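Local coordinates for protein Cg10997-pa (Drosophila melanogaster, PDB 2YV7) that might insert into membranes and form chloride ion channels whose activity depends on pH, and may play a role in ethanol sensitivity, at residues A[223-228]-A[247-252]; A[46-51]-A[218-223]; A[25-30]-A[41-46]. All coordinates share one frame; numbering follows the deposited sequence.

Contact 1. Residues A[223-228]-A[247-252]; sequences ADQDII and TPTFTT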
loop_
_atom_site.group_PDB
_atom_site.type_symbol
_atom_site.label_atom_id
_atom_site.label_comp_id
_atom_site.label_asym_id
_atom_site.label_seq_id
_atom_site.Cartn_x
_atom_site.Cartn_y
_atom_site.Cartn_z
ATOM N N ALA A 223 -7.473 0.207 8.627
ATOM C CA ALA A 223 -8.341 -0.847 9.206
ATOM C C ALA A 223 -9.191 -1.639 8.178
ATOM O O ALA A 223 -9.674 -1.114 7.161
ATOM C CB ALA A 223 -9.276 -0.175 10.264
ATOM N N ASP A 224 -9.498 -2.885 8.530
ATOM C CA ASP A 224 -10.346 -3.738 7.704
ATOM C C ASP A 224 -11.616 -3.055 7.310
ATOM O O ASP A 224 -12.052 -3.158 6.203
ATOM C CB ASP A 224 -10.734 -5.008 8.467
ATOM C CG ASP A 224 -9.555 -5.982 8.639
ATOM O OD1 ASP A 224 -8.345 -5.630 8.423
ATOM O OD2 ASP A 224 -9.863 -7.144 8.950
ATOM N N GLN A 225 -12.285 -2.427 8.295
ATOM C CA GLN A 225 -13.568 -1.795 8.046
ATOM C C GLN A 225 -13.517 -0.741 6.978
ATOM O O GLN A 225 -14.471 -0.543 6.239
ATOM C CB GLN A 225 -14.080 -1.179 9.385
ATOM C CG GLN A 225 -14.413 -2.222 10.493
ATOM C CD GLN A 225 -13.227 -2.899 11.169
ATOM O OE1 GLN A 225 -12.126 -2.345 11.281
ATOM N NE2 GLN A 225 -13.477 -4.091 11.735
ATOM N N ASP A 226 -12.401 -0.028 6.898
ATOM C CA ASP A 226 -12.188 0.995 5.917
ATOM C C ASP A 226 -11.895 0.402 4.542
ATOM O O ASP A 226 -12.352 0.923 3.562
ATOM C CB ASP A 226 -11.061 1.925 6.428
ATOM C CG ASP A 226 -11.481 2.685 7.715
ATOM O OD1 ASP A 226 -12.577 3.266 7.654
ATOM O OD2 ASP A 226 -10.773 2.623 8.744
ATOM N N ILE A 227 -11.099 -0.666 4.474
ATOM C CA ILE A 227 -10.908 -1.366 3.185
ATOM C C ILE A 227 -12.266 -1.860 2.668
ATOM O O ILE A 227 -12.690 -1.587 1.532
ATOM C CB ILE A 227 -9.878 -2.557 3.344
ATOM C CG1 ILE A 227 -8.466 -2.023 3.579
ATOM C CG2 ILE A 227 -9.902 -3.419 2.034
ATOM C CD1 ILE A 227 -7.433 -3.028 4.148
ATOM N N ILE A 228 -13.011 -2.560 3.532
ATOM C CA ILE A 228 -14.355 -3.022 3.151
ATOM C C ILE A 228 -15.324 -1.908 2.710
ATOM O O ILE A 228 -15.963 -2.011 1.661
ATOM C CB ILE A 228 -14.979 -3.789 4.358
ATOM C CG1 ILE A 228 -14.111 -5.018 4.621
ATOM C CG2 ILE A 228 -16.447 -4.138 4.112
ATOM C CD1 ILE A 228 -14.612 -5.783 5.888
ATOM N N THR A 247 -15.532 -0.928 15.903
ATOM C CA THR A 247 -14.191 -0.556 16.333
ATOM C C THR A 247 -13.212 -1.122 15.279
ATOM O O THR A 247 -13.359 -2.276 14.867
ATOM C CB THR A 247 -13.889 -1.034 17.762
ATOM O OG1 THR A 247 -14.627 -0.219 18.702
ATOM C CG2 THR A 247 -12.379 -0.902 18.099
ATOM N N PRO A 248 -12.287 -0.277 14.801
ATOM C CA PRO A 248 -11.346 -0.747 13.766
ATOM C C PRO A 248 -10.566 -1.971 14.179
ATOM O O PRO A 248 -10.051 -2.033 15.302
ATOM C CB PRO A 248 -10.365 0.417 13.578
ATOM C CG PRO A 248 -10.797 1.530 14.491
ATOM C CD PRO A 248 -12.110 1.158 15.122
ATOM N N THR A 249 -10.465 -2.954 13.281
ATOM C CA THR A 249 -9.583 -4.085 13.548
ATOM C C THR A 249 -8.689 -4.272 12.343
ATOM O O THR A 249 -8.971 -3.699 11.322
ATOM C CB THR A 249 -10.362 -5.352 13.766
ATOM O OG1 THR A 249 -11.301 -5.521 12.689
ATOM C CG2 THR A 249 -11.113 -5.246 15.129
ATOM N N PHE A 250 -7.591 -4.994 12.529
ATOM C CA PHE A 250 -6.579 -5.195 11.461
ATOM C C PHE A 250 -6.348 -6.679 11.241
ATOM O O PHE A 250 -5.921 -7.363 12.169
ATOM C CB PHE A 250 -5.272 -4.504 11.910
ATOM C CG PHE A 250 -5.448 -3.047 12.077
ATOM C CD1 PHE A 250 -5.299 -2.183 10.991
ATOM C CD2 PHE A 250 -5.945 -2.527 13.292
ATOM C CE1 PHE A 250 -5.545 -0.815 11.123
ATOM C CE2 PHE A 250 -6.213 -1.134 13.415
ATOM C CZ PHE A 250 -6.021 -0.288 12.335
ATOM N N THR A 251 -6.628 -7.187 10.036
ATOM C CA THR A 251 -6.254 -8.565 9.682
ATOM C C THR A 251 -4.710 -8.692 9.646
ATOM O O THR A 251 -4.018 -8.051 8.813
ATOM C CB THR A 251 -6.844 -8.980 8.335
ATOM O OG1 THR A 251 -8.295 -9.150 8.449
ATOM C CG2 THR A 251 -6.156 -10.295 7.792
ATOM N N THR A 252 -4.195 -9.605 10.464
ATOM C CA THR A 252 -2.767 -9.878 10.554
ATOM C C THR A 252 -2.396 -11.354 10.703
ATOM O O THR A 252 -1.178 -11.705 10.758
ATOM C CB THR A 252 -2.033 -9.114 11.679
ATOM O OG1 THR A 252 -2.595 -9.501 12.945
ATOM C CG2 THR A 252 -2.048 -7.583 11.459
HETATM O O HOH W 1 -10.466 -7.570 11.474
#
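The first turn of helix 224-235, in the helical C-terminal half of this GST-like fold, is laced to the extended tail 247-252 by Asp-224 and Gln-225, just past the N-cap residue Ala-223. Asp-224 N donates to Thr-249 O (3.0 Å), and its carboxylate takes Thr-251 with both oxygens: OD1 receives Thr-251 N at 2.8 Å, OD2 receives Thr-251 OG1 at 2.6 Å, each on the syn side. Thr-251 can offer both donors at once because its OG1 sits beside its own backbone N (chi1 -71°). The two-bond grip fixes the rotation of the carboxylate, and a water donating to OD2 also lies within bonding distance of Thr-249 OG1. An alanine in place of Asp-224 would probably leave the N-H and hydroxyl of Thr-251 without their acceptor and let this end of the tail drift from the helix. Gln-225 repeats the pattern with its amide. Thr-249 N reaches OE1 at 2.7 Å, while NE2 donates to Thr-249 OG1 at 2.8 Å, only 8° out of the amide plane; Glu-246 takes a further NE2 bond. On the apolar flank, Ala-223 CB rests 3.5 Å from Pro-248 CB, and the Phe-250 ring comes up obliquely, its CE1 3.3 Å from Ala-223 N.

Contact 2. Residues A[46-51]-A[218-223]; sequences YFMDLY and TQSCPA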
loop_
_atom_site.group_PDB
_atom_site.type_symbol
_atom_site.label_atom_id
_atom_site.label_comp_id
_atom_site.label_asym_id
_atom_site.label_seq_id
_atom_site.Cartn_x
_atom_site.Cartn_y
_atom_site.Cartn_z
ATOM N N TYR A 46 2.782 5.348 -1.120
ATOM C CA TYR A 46 3.675 6.527 -0.935
ATOM C C TYR A 46 3.903 6.822 0.556
ATOM O O TYR A 46 4.999 7.227 0.939
ATOM C CB TYR A 46 3.218 7.757 -1.750
ATOM C CG TYR A 46 3.022 7.457 -3.223
ATOM C CD1 TYR A 46 3.792 6.464 -3.852
ATOM C CD2 TYR A 46 1.990 8.056 -3.965
ATOM C CE1 TYR A 46 3.587 6.108 -5.189
ATOM C CE2 TYR A 46 1.801 7.721 -5.303
ATOM C CZ TYR A 46 2.597 6.745 -5.896
ATOM O OH TYR A 46 2.363 6.386 -7.227
ATOM N N PHE A 47 2.907 6.563 1.409
ATOM C CA PHE A 47 3.097 6.611 2.861
ATOM C C PHE A 47 4.234 5.651 3.211
ATOM O O PHE A 47 5.155 5.970 3.925
ATOM C CB PHE A 47 1.744 6.206 3.501
ATOM C CG PHE A 47 1.607 6.432 5.005
ATOM C CD1 PHE A 47 2.707 6.359 5.895
ATOM C CD2 PHE A 47 0.340 6.628 5.537
ATOM C CE1 PHE A 47 2.526 6.525 7.298
ATOM C CE2 PHE A 47 0.155 6.821 6.954
ATOM C CZ PHE A 47 1.256 6.745 7.819
ATOM N N MET A 48 4.164 4.411 2.693
ATOM C CA MET A 48 5.185 3.431 3.006
ATOM C C MET A 48 6.584 3.873 2.520
ATOM O O MET A 48 7.529 3.702 3.263
ATOM C CB MET A 48 4.816 2.074 2.364
ATOM C CG MET A 48 3.779 1.382 3.208
ATOM S SD MET A 48 3.471 -0.335 2.662
ATOM C CE MET A 48 4.990 -1.112 3.202
ATOM N N ASP A 49 6.699 4.369 1.279
ATOM C CA ASP A 49 8.007 4.803 0.716
ATOM C C ASP A 49 8.580 5.871 1.634
ATOM O O ASP A 49 9.739 5.781 2.066
ATOM C CB ASP A 49 7.799 5.392 -0.682
ATOM C CG ASP A 49 7.588 4.333 -1.723
ATOM O OD1 ASP A 49 8.119 3.243 -1.513
ATOM O OD2 ASP A 49 7.036 4.675 -2.746
ATOM N N LEU A 50 7.734 6.830 1.988
ATOM C CA LEU A 50 8.269 7.975 2.776
ATOM C C LEU A 50 8.653 7.576 4.218
ATOM O O LEU A 50 9.625 8.070 4.813
ATOM C CB LEU A 50 7.247 9.107 2.725
ATOM C CG LEU A 50 7.134 9.789 1.365
ATOM C CD1 LEU A 50 5.798 10.636 1.244
ATOM C CD2 LEU A 50 8.386 10.624 1.004
ATOM N N TYR A 51 7.865 6.679 4.792
ATOM C CA TYR A 51 8.139 6.174 6.125
ATOM C C TYR A 51 9.494 5.492 6.139
ATOM O O TYR A 51 10.277 5.677 7.094
ATOM C CB TYR A 51 6.989 5.244 6.603
ATOM C CG TYR A 51 7.080 4.919 8.081
ATOM C CD1 TYR A 51 8.021 3.994 8.542
ATOM C CD2 TYR A 51 6.254 5.585 9.022
ATOM C CE1 TYR A 51 8.154 3.729 9.871
ATOM C CE2 TYR A 51 6.362 5.301 10.372
ATOM C CZ TYR A 51 7.328 4.369 10.779
ATOM O OH TYR A 51 7.512 4.061 12.093
ATOM N N THR A 218 2.551 -1.356 9.061
ATOM C CA THR A 218 1.523 -1.315 10.101
ATOM C C THR A 218 1.116 0.148 10.388
ATOM O O THR A 218 -0.077 0.451 10.570
ATOM C CB THR A 218 2.000 -2.019 11.403
ATOM O OG1 THR A 218 2.928 -1.185 12.043
ATOM C CG2 THR A 218 2.682 -3.347 11.188
ATOM N N GLN A 219 2.080 1.080 10.343
ATOM C CA GLN A 219 1.748 2.481 10.492
ATOM C C GLN A 219 0.833 3.043 9.365
ATOM O O GLN A 219 0.068 3.990 9.582
ATOM C CB GLN A 219 3.037 3.310 10.599
ATOM C CG GLN A 219 3.825 3.021 11.845
ATOM C CD GLN A 219 3.023 3.378 13.082
ATOM O OE1 GLN A 219 2.622 4.534 13.264
ATOM N NE2 GLN A 219 2.720 2.378 13.899
ATOM N N SER A 220 0.904 2.457 8.153
ATOM C CA SER A 220 0.206 3.010 7.052
ATOM C C SER A 220 -1.051 2.197 6.692
ATOM O O SER A 220 -1.846 2.579 5.854
ATOM C CB SER A 220 1.159 3.049 5.841
ATOM O OG SER A 220 1.329 1.711 5.375
ATOM N N CYS A 221 -1.213 1.071 7.357
ATOM C CA CYS A 221 -2.261 0.104 6.916
ATOM C C CYS A 221 -3.605 0.569 7.349
ATOM O O CYS A 221 -3.798 0.813 8.528
ATOM C CB CYS A 221 -1.962 -1.266 7.476
ATOM S SG CYS A 221 -3.134 -2.497 6.789
ATOM N N PRO A 222 -4.567 0.679 6.427
ATOM C CA PRO A 222 -5.880 1.044 6.971
ATOM C C PRO A 222 -6.549 -0.117 7.719
ATOM O O PRO A 222 -6.238 -1.289 7.454
ATOM C CB PRO A 222 -6.717 1.313 5.728
ATOM C CG PRO A 222 -6.041 0.576 4.557
ATOM C CD PRO A 222 -4.588 0.379 4.976
ATOM N N ALA A 223 -7.473 0.207 8.627
ATOM C CA ALA A 223 -8.341 -0.847 9.206
ATOM C C ALA A 223 -9.191 -1.639 8.178
ATOM O O ALA A 223 -9.674 -1.114 7.161
ATOM C CB ALA A 223 -9.276 -0.175 10.264
#
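Phe-47, in the middle of helix 41-55, and Ser-220, on helix 215-220, bring their backbones to 6.2 Å between CA atoms, which is close for side-chain packing with no hydrogen bond between the two segments. This is the interface of a GST-like fold, where the first helix of the thioredoxin-like N-terminal domain meets the helical C-terminal domain. Phe-47 carries the contact. Its CG stands anti to the backbone N (chi1 -169°), which sends the ring out toward Ser-220, and Ser-220 CB settles over one face, 3.6 Å from the ring centroid and 15° off the normal, a CH-pi contact. Farther along the same ring, CZ reaches Gln-219 O at 3.5 Å in an oblique approach. Leu-25 and Ile-27 of strand 22-28 also touch this ring, linking the interface to the sheet. The hydroxyl of Ser-220 is fully engaged: OG bonds to the carbonyls of Ala-216 and Phe-217 on its own helix and to Gln-44 NE2 of helix 41-55, so the buried polar atom is satisfied while CB meets the aromatic face. Met-48 CG lies 3.3 Å from that OG, and its side chain continues to Cys-176 and Pro-180 of helix 173-193. Segment 46-51 lies in the region predicted to cross the membrane after insertion, a step that would probably require these surfaces to part. One turn after Phe-47, Tyr-51 also points toward the partner helix; its ring and the Gln-219 amide are tilted 41° apart, with Tyr-51 CE2 3.7 Å from Gln-219 CG.

Contact 3. Residues A[25-30]-A[41-46]; sequences LIIKAS and LFCQEY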
loop_
_atom_site.group_PDB
_atom_site.type_symbol
_atom_site.label_atom_id
_atom_site.label_comp_id
_atom_site.label_asym_id
_atom_site.label_seq_id
_atom_site.Cartn_x
_atom_site.Cartn_y
_atom_site.Cartn_z
ATOM N N LEU A 25 2.774 14.392 3.432
ATOM C CA LEU A 25 1.952 13.591 2.537
ATOM C C LEU A 25 0.473 13.790 2.893
ATOM O O LEU A 25 0.054 13.497 4.000
ATOM C CB LEU A 25 2.328 12.091 2.594
ATOM C CG LEU A 25 1.541 11.237 1.590
ATOM C CD1 LEU A 25 1.881 11.586 0.145
ATOM C CD2 LEU A 25 1.861 9.749 1.922
ATOM N N ILE A 26 -0.286 14.324 1.949
ATOM C CA ILE A 26 -1.729 14.410 2.161
ATOM C C ILE A 26 -2.394 13.125 1.695
ATOM O O ILE A 26 -2.204 12.710 0.548
ATOM C CB ILE A 26 -2.356 15.600 1.433
ATOM C CG1 ILE A 26 -1.685 16.914 1.933
ATOM C CG2 ILE A 26 -3.826 15.631 1.685
ATOM C CD1 ILE A 26 -2.386 18.216 1.473
ATOM N N ILE A 27 -3.220 12.532 2.564
ATOM C CA ILE A 27 -3.937 11.273 2.227
ATOM C C ILE A 27 -5.464 11.376 2.426
ATOM O O ILE A 27 -5.928 12.210 3.169
ATOM C CB ILE A 27 -3.313 10.025 2.982
ATOM C CG1 ILE A 27 -3.673 10.033 4.466
ATOM C CG2 ILE A 27 -1.837 9.900 2.668
ATOM C CD1 ILE A 27 -3.147 8.812 5.308
ATOM N N LYS A 28 -6.226 10.507 1.763
ATOM C CA LYS A 28 -7.687 10.474 1.839
ATOM C C LYS A 28 -8.062 9.811 3.150
ATOM O O LYS A 28 -7.445 8.794 3.537
ATOM C CB LYS A 28 -8.262 9.621 0.717
ATOM C CG LYS A 28 -8.172 10.237 -0.691
ATOM C CD LYS A 28 -8.536 9.218 -1.784
ATOM C CE LYS A 28 -9.151 9.914 -3.034
ATOM N NZ LYS A 28 -9.462 8.988 -4.184
ATOM N N ALA A 29 -9.031 10.415 3.842
ATOM C CA ALA A 29 -9.578 9.898 5.077
ATOM C C ALA A 29 -10.568 8.798 4.789
ATOM O O ALA A 29 -11.207 8.762 3.730
ATOM C CB ALA A 29 -10.321 10.982 5.853
ATOM N N SER A 30 -10.690 7.938 5.781
ATOM C CA SER A 30 -11.786 7.016 5.916
ATOM C C SER A 30 -13.106 7.711 5.620
ATOM O O SER A 30 -13.373 8.809 6.080
ATOM C CB SER A 30 -11.805 6.505 7.353
ATOM O OG SER A 30 -13.015 5.842 7.672
ATOM N N LEU A 41 -4.905 2.791 -2.342
ATOM C CA LEU A 41 -3.626 2.078 -2.499
ATOM C C LEU A 41 -2.422 3.018 -2.774
ATOM O O LEU A 41 -1.291 2.723 -2.403
ATOM C CB LEU A 41 -3.708 1.060 -3.633
ATOM C CG LEU A 41 -4.657 -0.113 -3.350
ATOM C CD1 LEU A 41 -4.873 -0.795 -4.673
ATOM C CD2 LEU A 41 -4.012 -1.047 -2.259
ATOM N N PHE A 42 -2.676 4.077 -3.529
ATOM C CA PHE A 42 -1.605 5.079 -3.794
ATOM C C PHE A 42 -1.169 5.780 -2.535
ATOM O O PHE A 42 0.016 5.871 -2.265
ATOM C CB PHE A 42 -2.040 6.068 -4.850
ATOM C CG PHE A 42 -2.170 5.441 -6.168
ATOM C CD1 PHE A 42 -1.041 5.221 -6.964
ATOM C CD2 PHE A 42 -3.423 4.943 -6.564
ATOM C CE1 PHE A 42 -1.142 4.567 -8.181
ATOM C CE2 PHE A 42 -3.549 4.265 -7.768
ATOM C CZ PHE A 42 -2.435 4.088 -8.586
ATOM N N CYS A 43 -2.124 6.225 -1.719
ATOM C CA CYS A 43 -1.757 6.798 -0.418
ATOM C C CYS A 43 -0.928 5.798 0.359
ATOM O O CYS A 43 0.129 6.163 0.868
ATOM C CB CYS A 43 -3.030 7.166 0.372
ATOM S SG CYS A 43 -3.975 8.506 -0.412
ATOM N N GLN A 44 -1.323 4.504 0.441
ATOM C CA GLN A 44 -0.565 3.631 1.294
ATOM C C GLN A 44 0.860 3.389 0.741
ATOM O O GLN A 44 1.850 3.333 1.490
ATOM C CB GLN A 44 -1.343 2.297 1.574
ATOM C CG GLN A 44 -0.608 1.577 2.725
ATOM C CD GLN A 44 -1.099 0.180 3.108
ATOM O OE1 GLN A 44 -2.115 -0.282 2.630
ATOM N NE2 GLN A 44 -0.349 -0.479 4.024
ATOM N N GLU A 45 0.945 3.245 -0.576
ATOM C CA GLU A 45 2.223 2.970 -1.235
ATOM C C GLU A 45 3.225 4.133 -0.921
ATOM O O GLU A 45 4.352 3.889 -0.524
ATOM C CB GLU A 45 2.050 2.837 -2.751
ATOM C CG GLU A 45 3.428 2.596 -3.356
ATOM C CD GLU A 45 3.443 2.345 -4.861
ATOM O OE1 GLU A 45 2.393 2.172 -5.444
ATOM O OE2 GLU A 45 4.541 2.330 -5.483
ATOM N N TYR A 46 2.782 5.348 -1.120
ATOM C CA TYR A 46 3.675 6.527 -0.935
ATOM C C TYR A 46 3.903 6.822 0.556
ATOM O O TYR A 46 4.999 7.227 0.939
ATOM C CB TYR A 46 3.218 7.757 -1.750
ATOM C CG TYR A 46 3.022 7.457 -3.223
ATOM C CD1 TYR A 46 3.792 6.464 -3.852
ATOM C CD2 TYR A 46 1.990 8.056 -3.965
ATOM C CE1 TYR A 46 3.587 6.108 -5.189
ATOM C CE2 TYR A 46 1.801 7.721 -5.303
ATOM C CZ TYR A 46 2.597 6.745 -5.896
ATOM O OH TYR A 46 2.363 6.386 -7.227
#
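Ile-27 keeps CG1 between backbone N and carbonyl carbon (chi1 74°) with CG2 beside the N, which brings CG2 to Cys-43 CB at 3.8 Å, and Cys-43 holds SG anti to its carbonyl carbon (chi1 -66°), which sets SG beside Ile-27 CB, also at 3.8 Å. The pair joins the first strand to the helix of the beta-alpha-beta unit 22-28, 41-55, 60-66 in the thioredoxin-like domain. Strand and helix run close to antiparallel, at 148° with their axes 8.2 Å apart, and the backbones come nearest at Ile-27 and Cys-43, whose CA atoms are 5.6 Å from each other. Cys-43 ends a Cys-X-X-Cys sequence of the kind found in glutaredoxins. Two residues back along the strand, Leu-25 sends CD2 to the helix backbone, 3.8 Å from Tyr-46 C and 4.1 Å from Cys-43 O. Methyl groups thus pack against main-chain atoms as well as side chains, and no hydrogen bond joins the two segments. Tyr-46 starts toward the strand, but its ring leads away to bond Glu-101 through OH and to touch Pro-85 and Asn-97, two of the calcium ligands; its side chain lies about 7 Å from the ion. The side chain of Lys-28 leans on His-83, another ligand. Its backbone is less well served: Lys-28 N is buried here with no hydrogen-bond partner in the model, and the nearest atom of the helix segment to it is Cys-43 SG, at 3.7 Å.

In the fold
From the N terminus, contact 3 comes first: ten residues, 31-40, separate its two segments, and the helix returns along strand 22-28. Contact 2 then closes a far longer loop of 166 residues, starting on the same helix 41-55 and ending at helix 215-220, so the two domains are brought together. Contact 1 follows with an 18-residue loop that includes most of helix 224-235. The three are in series, neither nesting nor crossing, but they run on: contacts 3 and 2 share Tyr-46, contacts 2 and 1 share Ala-223. A second bridge between the domains is a probable hydrogen bond from Ser-30 in contact 3 to Asp-226 in contact 1.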